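Side-chain contacts in quinone oxidoreductase (Thermus thermophilus, PDB 1IZ0), which probably reduces quinones with NADPH, as a member of the medium-chain dehydrogenase/reductase superfamily: residues Leu93-Pro96 and Glu97-Pro101; Phe242-Thr245 and Pro246-Glu250; Phe260-Pro263 and Arg264-Arg267. All blocks are in the same frame, centred on the assembly; numbering follows the deposited sequence.

Contact 1: residues Leu93-Pro96 and Glu97-Pro101; sequences LPLP and EGLSP
Leu99 folds back on Leu95 and Pro96, and its methyl CD1 carries the apolar part of the contact. That one methyl rests on two groups: the ring carbon CD of Pro96 lies 3.7 Å from Leu99 CD1, and Leu95 CD2 meets the same Leu99 CD1 at 4.0 Å. The two neighbours are met differently. Pro96 and Leu99 lie side by side and point the same way, whereas the side chain of Leu95 runs across that of Leu99 at about a right angle. With its CG anti to the carbonyl carbon (chi1 -56°), Leu95 aims its branched end at the later residues. Ala104 of helix 101-105 touches both leucines, and Leu265 lies against both Pro96 and Leu99.

The polar part is a single backbone hydrogen bond, from Leu99 N to Pro96 O, 3.2 Å long and nearly straight at 164°. Within the turn so closed, the CB of Glu97 points away from Leu93-Pro96, while Gly98 has a positive phi of 89°, where a CB would collide with the carbonyl oxygen of Glu97.

Just beyond, Ser100 OG accepts a hydrogen bond from Glu103 N as the N-cap of the next helix. The arrangement is built on a type II beta turn, Pro96 to Leu99, which with this cap links the short strand 93-94, paired antiparallel with 70-75, to helix 101-105.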
ATOM      1  N   LEU A  93      -7.983 -12.386   7.215  1.00 31.32           N
ATOM      2  CA  LEU A  93      -8.271 -11.136   7.899  1.00 31.81           C
ATOM      3  C   LEU A  93      -9.782 -10.871   7.902  1.00 31.66           C
ATOM      4  O   LEU A  93     -10.368 -10.593   6.857  1.00 32.34           O
ATOM      5  CB  LEU A  93      -7.521 -10.006   7.188  1.00 33.45           C
ATOM      6  CG  LEU A  93      -7.427  -8.641   7.858  1.00 36.29           C
ATOM      7  CD1 LEU A  93      -8.726  -7.881   7.678  1.00 39.39           C
ATOM      8  CD2 LEU A  93      -7.091  -8.834   9.336  1.00 39.18           C
ATOM      9  N   PRO A  94     -10.429 -10.956   9.082  1.00 31.12           N
ATOM     10  CA  PRO A  94     -11.872 -10.725   9.221  1.00 30.70           C
ATOM     11  C   PRO A  94     -12.235  -9.291   8.848  1.00 28.60           C
ATOM     12  O   PRO A  94     -11.507  -8.348   9.174  1.00 27.93           O
ATOM     13  CB  PRO A  94     -12.136 -11.005  10.706  1.00 30.84           C
ATOM     14  CG  PRO A  94     -11.009 -11.878  11.114  1.00 31.54           C
ATOM     15  CD  PRO A  94      -9.838 -11.278  10.392  1.00 32.34           C
ATOM     16  N   LEU A  95     -13.369  -9.131   8.179  1.00 27.77           N
ATOM     17  CA  LEU A  95     -13.820  -7.815   7.747  1.00 27.67           C
ATOM     18  C   LEU A  95     -15.105  -7.414   8.447  1.00 27.21           C
ATOM     19  O   LEU A  95     -15.880  -8.271   8.870  1.00 26.73           O
ATOM     20  CB  LEU A  95     -14.047  -7.822   6.234  1.00 25.49           C
ATOM     21  CG  LEU A  95     -12.840  -8.239   5.388  1.00 25.72           C
ATOM     22  CD1 LEU A  95     -13.264  -8.465   3.952  1.00 27.09           C
ATOM     23  CD2 LEU A  95     -11.776  -7.167   5.459  1.00 25.85           C
ATOM     24  N   PRO A  96     -15.348  -6.100   8.585  1.00 28.51           N
ATOM     25  CA  PRO A  96     -16.568  -5.620   9.242  1.00 29.03           C
ATOM     26  C   PRO A  96     -17.741  -5.888   8.309  1.00 28.71           C
ATOM     27  O   PRO A  96     -17.587  -5.822   7.093  1.00 27.77           O
ATOM     28  CB  PRO A  96     -16.324  -4.117   9.395  1.00 29.38           C
ATOM     29  CG  PRO A  96     -14.833  -3.973   9.288  1.00 31.87           C
ATOM     30  CD  PRO A  96     -14.469  -4.972   8.236  1.00 28.09           C
ATOM     31  N   GLU A  97     -18.905  -6.186   8.875  1.00 28.97           N
ATOM     32  CA  GLU A  97     -20.091  -6.441   8.071  1.00 28.71           C
ATOM     33  C   GLU A  97     -20.372  -5.252   7.167  1.00 28.50           C
ATOM     34  O   GLU A  97     -20.258  -4.105   7.593  1.00 28.37           O
ATOM     35  CB  GLU A  97     -21.297  -6.678   8.982  1.00 31.50           C
ATOM     36  CG  GLU A  97     -21.199  -7.955   9.778  1.00 34.57           C
ATOM     37  CD  GLU A  97     -21.275  -9.173   8.885  1.00 36.96           C
ATOM     38  OE1 GLU A  97     -20.596 -10.182   9.187  1.00 37.43           O
ATOM     39  OE2 GLU A  97     -22.023  -9.113   7.880  1.00 37.90           O
ATOM     40  N   GLY A  98     -20.732  -5.527   5.917  1.00 28.32           N
ATOM     41  CA  GLY A  98     -21.045  -4.454   4.992  1.00 29.22           C
ATOM     42  C   GLY A  98     -19.893  -3.872   4.186  1.00 29.09           C
ATOM     43  O   GLY A  98     -20.130  -3.131   3.230  1.00 30.55           O
ATOM     44  N   LEU A  99     -18.654  -4.170   4.561  1.00 27.44           N
ATOM     45  CA  LEU A  99     -17.520  -3.643   3.807  1.00 25.96           C
ATOM     46  C   LEU A  99     -17.629  -4.234   2.408  1.00 24.65           C
ATOM     47  O   LEU A  99     -17.793  -5.446   2.263  1.00 23.53           O
ATOM     48  CB  LEU A  99     -16.188  -4.085   4.424  1.00 26.69           C
ATOM     49  CG  LEU A  99     -15.134  -3.032   4.789  1.00 29.04           C
ATOM     50  CD1 LEU A  99     -13.773  -3.715   4.861  1.00 28.41           C
ATOM     51  CD2 LEU A  99     -15.096  -1.906   3.775  1.00 26.01           C
ATOM     52  N   SER A 100     -17.545  -3.392   1.383  1.00 21.31           N
ATOM     53  CA  SER A 100     -17.630  -3.897   0.018  1.00 21.82           C
ATOM     54  C   SER A 100     -16.341  -4.648  -0.308  1.00 20.84           C
ATOM     55  O   SER A 100     -15.297  -4.416   0.313  1.00 18.14           O
ATOM     56  CB  SER A 100     -17.804  -2.750  -0.980  1.00 21.11           C
ATOM     57  OG  SER A 100     -16.571  -2.081  -1.182  1.00 24.38           O
ATOM     58  N   PRO A 101     -16.399  -5.572  -1.277  1.00 21.55           N
ATOM     59  CA  PRO A 101     -15.213  -6.339  -1.663  1.00 21.35           C
ATOM     60  C   PRO A 101     -14.116  -5.426  -2.209  1.00 21.36           C
ATOM     61  O   PRO A 101     -12.926  -5.658  -1.967  1.00 22.59           O
ATOM     62  CB  PRO A 101     -15.751  -7.290  -2.738  1.00 22.05           C
ATOM     63  CG  PRO A 101     -17.163  -7.516  -2.312  1.00 22.63           C
ATOM     64  CD  PRO A 101     -17.605  -6.109  -1.936  1.00 22.88           C
TER

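Contact 2: residues Phe242-Thr245 and Pro246-Glu250; sequences FWLT and PLLRE
Phe242 touches Leu247 across the start of a short, weakly bonded helical turn, 244-247, which follows the last strand, 238-241, of the parallel Rossmann-type sheet. Phe242 and Leu244 both belong to the NADPH site, though no cofactor is bound in this model. The Phe242 ring meets the methyl CD1 of Leu247 with its outer carbons, CE2 standing 3.5 Å from Leu247 CD1. Arg120 of helix 108-120 touches both of these side chains.

Trp243 comes next and is covered by Pro246. Its CG lies anti to the backbone N (chi1 -175°), which places the indole under the proline, and Pro246 CD sits 3.7 Å from the centroid of the six-membered ring of Trp243, a CH-pi contact over the face, 26° off the normal. Thr245 CB lies over the same face. In the five-membered ring, Trp243 NE1 is hydrogen-bonded to the hydroxyl of Tyr49, so both the face and the N-H of the indole are held.

Leu244 works through backbone and side chain alike. Its carbonyl oxygen receives weak hydrogen bonds from the N atoms of Leu247 and Leu248, the first 2.8 Å from Leu244 O but badly bent at 121°. The methyls of Leu244 and Leu248 are pressed tightly together, Leu244 CD1 lying 3.3 Å from Leu248 CD2, and the nearly eclipsed second torsion of Leu248 is a further sign of strain. Leu75 of strand 70-75 touches both Leu244 and Leu248.

Thr245 gives the turn a firmer bond, Leu248 N to Thr245 O at 3.0 Å.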
ATOM      1  N   PHE A 242      12.224   0.515   4.437  1.00 21.86           N
ATOM      2  CA  PHE A 242      11.019  -0.218   4.793  1.00 22.19           C
ATOM      3  C   PHE A 242      10.551  -1.192   3.720  1.00 21.81           C
ATOM      4  O   PHE A 242      10.517  -0.864   2.541  1.00 23.25           O
ATOM      5  CB  PHE A 242       9.899   0.784   5.117  1.00 22.10           C
ATOM      6  CG  PHE A 242       8.609   0.142   5.543  1.00 20.77           C
ATOM      7  CD1 PHE A 242       7.747  -0.407   4.604  1.00 19.63           C
ATOM      8  CD2 PHE A 242       8.286   0.045   6.892  1.00 20.12           C
ATOM      9  CE1 PHE A 242       6.582  -1.050   5.002  1.00 23.02           C
ATOM     10  CE2 PHE A 242       7.125  -0.598   7.303  1.00 19.90           C
ATOM     11  CZ  PHE A 242       6.272  -1.148   6.360  1.00 22.57           C
ATOM     12  N   TRP A 243      10.196  -2.397   4.148  1.00 22.25           N
ATOM     13  CA  TRP A 243       9.678  -3.424   3.249  1.00 22.12           C
ATOM     14  C   TRP A 243       8.689  -4.261   4.056  1.00 22.14           C
ATOM     15  O   TRP A 243       9.065  -4.948   5.007  1.00 19.78           O
ATOM     16  CB  TRP A 243      10.807  -4.297   2.693  1.00 21.62           C
ATOM     17  CG  TRP A 243      10.309  -5.271   1.671  1.00 23.86           C
ATOM     18  CD1 TRP A 243       9.235  -5.106   0.843  1.00 22.08           C
ATOM     19  CD2 TRP A 243      10.857  -6.561   1.364  1.00 23.15           C
ATOM     20  NE1 TRP A 243       9.076  -6.212   0.044  1.00 23.50           N
ATOM     21  CE2 TRP A 243      10.058  -7.121   0.342  1.00 24.13           C
ATOM     22  CE3 TRP A 243      11.943  -7.299   1.857  1.00 24.65           C
ATOM     23  CZ2 TRP A 243      10.308  -8.386  -0.198  1.00 22.70           C
ATOM     24  CZ3 TRP A 243      12.194  -8.564   1.320  1.00 24.32           C
ATOM     25  CH2 TRP A 243      11.375  -9.092   0.300  1.00 25.27           C
ATOM     26  N   LEU A 244       7.419  -4.185   3.669  1.00 23.43           N
ATOM     27  CA  LEU A 244       6.326  -4.873   4.356  1.00 24.86           C
ATOM     28  C   LEU A 244       6.423  -6.397   4.514  1.00 25.47           C
ATOM     29  O   LEU A 244       6.262  -6.925   5.618  1.00 23.14           O
ATOM     30  CB  LEU A 244       5.006  -4.502   3.659  1.00 25.65           C
ATOM     31  CG  LEU A 244       3.612  -4.719   4.266  1.00 24.84           C
ATOM     32  CD1 LEU A 244       3.108  -6.086   3.899  1.00 31.03           C
ATOM     33  CD2 LEU A 244       3.637  -4.520   5.773  1.00 26.20           C
ATOM     34  N   THR A 245       6.694  -7.092   3.414  1.00 26.87           N
ATOM     35  CA  THR A 245       6.760  -8.550   3.407  1.00 27.49           C
ATOM     36  C   THR A 245       7.390  -9.226   4.625  1.00 27.49           C
ATOM     37  O   THR A 245       6.712  -9.973   5.331  1.00 28.04           O
ATOM     38  CB  THR A 245       7.442  -9.050   2.113  1.00 29.97           C
ATOM     39  OG1 THR A 245       6.684  -8.598   0.980  1.00 31.39           O
ATOM     40  CG2 THR A 245       7.511 -10.571   2.086  1.00 27.88           C
ATOM     41  N   PRO A 246       8.682  -8.977   4.897  1.00 27.61           N
ATOM     42  CA  PRO A 246       9.313  -9.612   6.061  1.00 27.73           C
ATOM     43  C   PRO A 246       8.578  -9.348   7.374  1.00 28.84           C
ATOM     44  O   PRO A 246       8.540 -10.206   8.254  1.00 30.30           O
ATOM     45  CB  PRO A 246      10.716  -9.007   6.079  1.00 26.13           C
ATOM     46  CG  PRO A 246      10.953  -8.640   4.651  1.00 28.93           C
ATOM     47  CD  PRO A 246       9.629  -8.078   4.216  1.00 26.72           C
ATOM     48  N   LEU A 247       7.995  -8.162   7.502  1.00 29.91           N
ATOM     49  CA  LEU A 247       7.283  -7.802   8.720  1.00 31.08           C
ATOM     50  C   LEU A 247       6.059  -8.681   8.992  1.00 33.27           C
ATOM     51  O   LEU A 247       5.706  -8.917  10.151  1.00 33.75           O
ATOM     52  CB  LEU A 247       6.875  -6.323   8.662  1.00 29.58           C
ATOM     53  CG  LEU A 247       8.040  -5.349   8.429  1.00 28.86           C
ATOM     54  CD1 LEU A 247       7.522  -3.932   8.283  1.00 28.22           C
ATOM     55  CD2 LEU A 247       9.031  -5.439   9.587  1.00 28.43           C
ATOM     56  N   LEU A 248       5.412  -9.165   7.936  1.00 34.75           N
ATOM     57  CA  LEU A 248       4.233 -10.016   8.098  1.00 37.64           C
ATOM     58  C   LEU A 248       4.511 -11.266   8.923  1.00 39.05           C
ATOM     59  O   LEU A 248       3.594 -11.850   9.497  1.00 39.78           O
ATOM     60  CB  LEU A 248       3.682 -10.444   6.735  1.00 36.49           C
ATOM     61  CG  LEU A 248       2.807  -9.474   5.937  1.00 37.84           C
ATOM     62  CD1 LEU A 248       2.643  -8.146   6.666  1.00 37.05           C
ATOM     63  CD2 LEU A 248       3.429  -9.283   4.568  1.00 38.20           C
ATOM     64  N   ARG A 249       5.773 -11.676   8.978  1.00 41.10           N
ATOM     65  CA  ARG A 249       6.163 -12.867   9.724  1.00 43.32           C
ATOM     66  C   ARG A 249       6.261 -12.623  11.224  1.00 44.33           C
ATOM     67  O   ARG A 249       6.476 -13.560  11.991  1.00 45.21           O
ATOM     68  CB  ARG A 249       7.515 -13.385   9.234  1.00 45.15           C
ATOM     69  CG  ARG A 249       7.546 -13.901   7.805  1.00 47.93           C
ATOM     70  CD  ARG A 249       8.927 -14.479   7.523  1.00 51.81           C
ATOM     71  NE  ARG A 249       9.261 -15.532   8.485  1.00 54.90           N
ATOM     72  CZ  ARG A 249      10.443 -15.664   9.089  1.00 55.55           C
ATOM     73  NH1 ARG A 249      11.425 -14.807   8.839  1.00 55.62           N
ATOM     74  NH2 ARG A 249      10.643 -16.659   9.947  1.00 55.36           N
ATOM     75  N   GLU A 250       6.108 -11.373  11.643  1.00 44.55           N
ATOM     76  CA  GLU A 250       6.206 -11.027  13.058  1.00 45.19           C
ATOM     77  C   GLU A 250       4.843 -10.869  13.730  1.00 44.74           C
ATOM     78  O   GLU A 250       4.298  -9.765  13.805  1.00 43.92           O
ATOM     79  CB  GLU A 250       7.016  -9.743  13.209  1.00 46.12           C
ATOM     80  CG  GLU A 250       8.361  -9.806  12.516  1.00 49.26           C
ATOM     81  CD  GLU A 250       9.111  -8.494  12.592  1.00 52.80           C
ATOM     82  OE1 GLU A 250      10.211  -8.396  12.006  1.00 53.46           O
ATOM     83  OE2 GLU A 250       8.595  -7.558  13.242  1.00 55.10           O
TER

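Contact 3: residues Phe260-Pro263 and Arg264-Arg267; sequences FLLP and RLGR
Arg264 turns back to lie on Phe260. Its CB starts 3.4 Å from Leu261 O, and CG passes Phe260 O at 3.6 Å. The chain is extended from CG to NE, with CG anti to the carbonyl carbon (chi1 -63°), and this carries CD along Phe260 O to the aromatic ring. There the guanidinium lies flat on the ring: Arg264 CZ is 3.8 Å from the Phe260 centroid, the planes 14° apart, in a cation-pi stack. NH2 ends near Phe260 CE2. NH1 also donates a hydrogen bond to Phe260 O, 2.8 Å away, in the carbonyl plane and on a lone pair, so one residue grips the group by both ring and backbone. A leucine in its place would probably leave that carbonyl without its side-chain donor and the ring face without its charged cover.

Further on, a water accepts from Arg267 NE and donates to Pro263 O, linking Arg267, in the type II turn 264-267, to Pro263. Around them, Ala148 of helix 137-148 touches both Phe260 and Arg264, Tyr115 of helix 108-120 meets the Phe260 ring, and the loop beyond leads on to strand 273-278.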
ATOM      1  N   PHE A 260      -5.106  -1.882  15.998  1.00 24.99           N
ATOM      2  CA  PHE A 260      -5.333  -0.453  15.840  1.00 22.76           C
ATOM      3  C   PHE A 260      -6.132  -0.134  14.586  1.00 22.23           C
ATOM      4  O   PHE A 260      -7.003   0.731  14.604  1.00 21.39           O
ATOM      5  CB  PHE A 260      -3.992   0.278  15.803  1.00 21.59           C
ATOM      6  CG  PHE A 260      -4.110   1.751  15.535  1.00 21.51           C
ATOM      7  CD1 PHE A 260      -4.191   2.231  14.234  1.00 19.08           C
ATOM      8  CD2 PHE A 260      -4.137   2.659  16.584  1.00 21.48           C
ATOM      9  CE1 PHE A 260      -4.297   3.590  13.979  1.00 19.95           C
ATOM     10  CE2 PHE A 260      -4.243   4.023  16.337  1.00 23.26           C
ATOM     11  CZ  PHE A 260      -4.322   4.488  15.028  1.00 20.31           C
ATOM     12  N   LEU A 261      -5.834  -0.843  13.504  1.00 21.95           N
ATOM     13  CA  LEU A 261      -6.501  -0.623  12.226  1.00 21.52           C
ATOM     14  C   LEU A 261      -7.914  -1.209  12.084  1.00 22.79           C
ATOM     15  O   LEU A 261      -8.828  -0.516  11.633  1.00 22.01           O
ATOM     16  CB  LEU A 261      -5.615  -1.163  11.100  1.00 19.68           C
ATOM     17  CG  LEU A 261      -4.246  -0.494  10.924  1.00 20.19           C
ATOM     18  CD1 LEU A 261      -3.409  -1.299   9.933  1.00 19.06           C
ATOM     19  CD2 LEU A 261      -4.420   0.936  10.442  1.00 16.75           C
ATOM     20  N   LEU A 262      -8.096  -2.475  12.459  1.00 22.57           N
ATOM     21  CA  LEU A 262      -9.400  -3.126  12.329  1.00 24.15           C
ATOM     22  C   LEU A 262     -10.585  -2.425  12.992  1.00 25.05           C
ATOM     23  O   LEU A 262     -11.632  -2.248  12.367  1.00 24.86           O
ATOM     24  CB  LEU A 262      -9.326  -4.567  12.827  1.00 26.14           C
ATOM     25  CG  LEU A 262      -8.481  -5.499  11.963  1.00 26.46           C
ATOM     26  CD1 LEU A 262      -8.641  -6.929  12.469  1.00 28.92           C
ATOM     27  CD2 LEU A 262      -8.921  -5.389  10.511  1.00 25.81           C
ATOM     28  N   PRO A 263     -10.451  -2.026  14.263  1.00 24.99           N
ATOM     29  CA  PRO A 263     -11.606  -1.353  14.871  1.00 26.02           C
ATOM     30  C   PRO A 263     -11.963  -0.060  14.141  1.00 25.09           C
ATOM     31  O   PRO A 263     -13.036   0.500  14.347  1.00 28.03           O
ATOM     32  CB  PRO A 263     -11.140  -1.085  16.308  1.00 26.00           C
ATOM     33  CG  PRO A 263     -10.175  -2.227  16.568  1.00 27.56           C
ATOM     34  CD  PRO A 263      -9.401  -2.292  15.263  1.00 26.20           C
ATOM     35  N   ARG A 264     -11.064   0.418  13.288  1.00 23.08           N
ATOM     36  CA  ARG A 264     -11.312   1.658  12.566  1.00 23.02           C
ATOM     37  C   ARG A 264     -11.722   1.463  11.105  1.00 22.28           C
ATOM     38  O   ARG A 264     -12.167   2.404  10.450  1.00 20.96           O
ATOM     39  CB  ARG A 264     -10.066   2.543  12.621  1.00 23.62           C
ATOM     40  CG  ARG A 264      -9.672   2.997  14.011  1.00 23.85           C
ATOM     41  CD  ARG A 264      -8.408   3.843  13.944  1.00 25.16           C
ATOM     42  NE  ARG A 264      -8.187   4.599  15.174  1.00 24.49           N
ATOM     43  CZ  ARG A 264      -7.790   4.064  16.324  1.00 26.30           C
ATOM     44  NH1 ARG A 264      -7.559   2.755  16.420  1.00 24.07           N
ATOM     45  NH2 ARG A 264      -7.635   4.846  17.383  1.00 27.60           N
ATOM     46  N   LEU A 265     -11.569   0.244  10.601  1.00 22.23           N
ATOM     47  CA  LEU A 265     -11.896  -0.062   9.215  1.00 22.66           C
ATOM     48  C   LEU A 265     -13.387   0.062   8.957  1.00 22.31           C
ATOM     49  O   LEU A 265     -14.199  -0.613   9.596  1.00 21.62           O
ATOM     50  CB  LEU A 265     -11.456  -1.483   8.870  1.00 21.66           C
ATOM     51  CG  LEU A 265     -10.839  -1.771   7.497  1.00 25.05           C
ATOM     52  CD1 LEU A 265     -10.991  -3.266   7.213  1.00 21.93           C
ATOM     53  CD2 LEU A 265     -11.500  -0.952   6.406  1.00 23.37           C
ATOM     54  N   GLY A 266     -13.738   0.908   7.997  1.00 21.32           N
ATOM     55  CA  GLY A 266     -15.133   1.098   7.663  1.00 20.42           C
ATOM     56  C   GLY A 266     -15.710   2.266   8.426  1.00 19.96           C
ATOM     57  O   GLY A 266     -16.856   2.655   8.205  1.00 18.04           O
ATOM     58  N   ARG A 267     -14.910   2.827   9.328  1.00 19.70           N
ATOM     59  CA  ARG A 267     -15.345   3.956  10.136  1.00 21.14           C
ATOM     60  C   ARG A 267     -14.441   5.149   9.846  1.00 21.58           C
ATOM     61  O   ARG A 267     -14.655   5.850   8.858  1.00 21.73           O
ATOM     62  CB  ARG A 267     -15.332   3.567  11.623  1.00 20.56           C
ATOM     63  CG  ARG A 267     -16.463   2.588  11.989  1.00 21.64           C
ATOM     64  CD  ARG A 267     -16.363   2.044  13.422  1.00 23.18           C
ATOM     65  NE  ARG A 267     -16.438   3.107  14.423  1.00 25.92           N
ATOM     66  CZ  ARG A 267     -17.520   3.843  14.659  1.00 26.17           C
ATOM     67  NH1 ARG A 267     -18.636   3.639  13.972  1.00 28.51           N
ATOM     68  NH2 ARG A 267     -17.484   4.795  15.578  1.00 28.16           N
TER
HETATM   69  O   HOH W   1     -13.647   3.165  15.504  1.00 26.78           O

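Overall arrangement
Contacts 1 and 3 are neighbours in space, their centres 11 Å apart, although far apart in sequence. Residues 93-99 pack there against 262-265: Leu99 CD1 packs on Leu265 CD1 at 3.7 Å, Leu93 CD1 on Leu262 CD2 at 3.8 Å, and Pro96 CG comes 3.4 Å from Leu265 O. Contact 2 touches neither; its centre is about 23 Å from that of contact 1 and about 20 Å from that of contact 3, although helices 244-247 and 251-261 follow one another in the chain. Contact 2 alone holds NADPH-site residues, with the Phe242 side chain about 4 Å from that of Ile217, another residue of that site. From contact 3, Leu261 reaches within about 9 Å of Leu244, side chain to side chain.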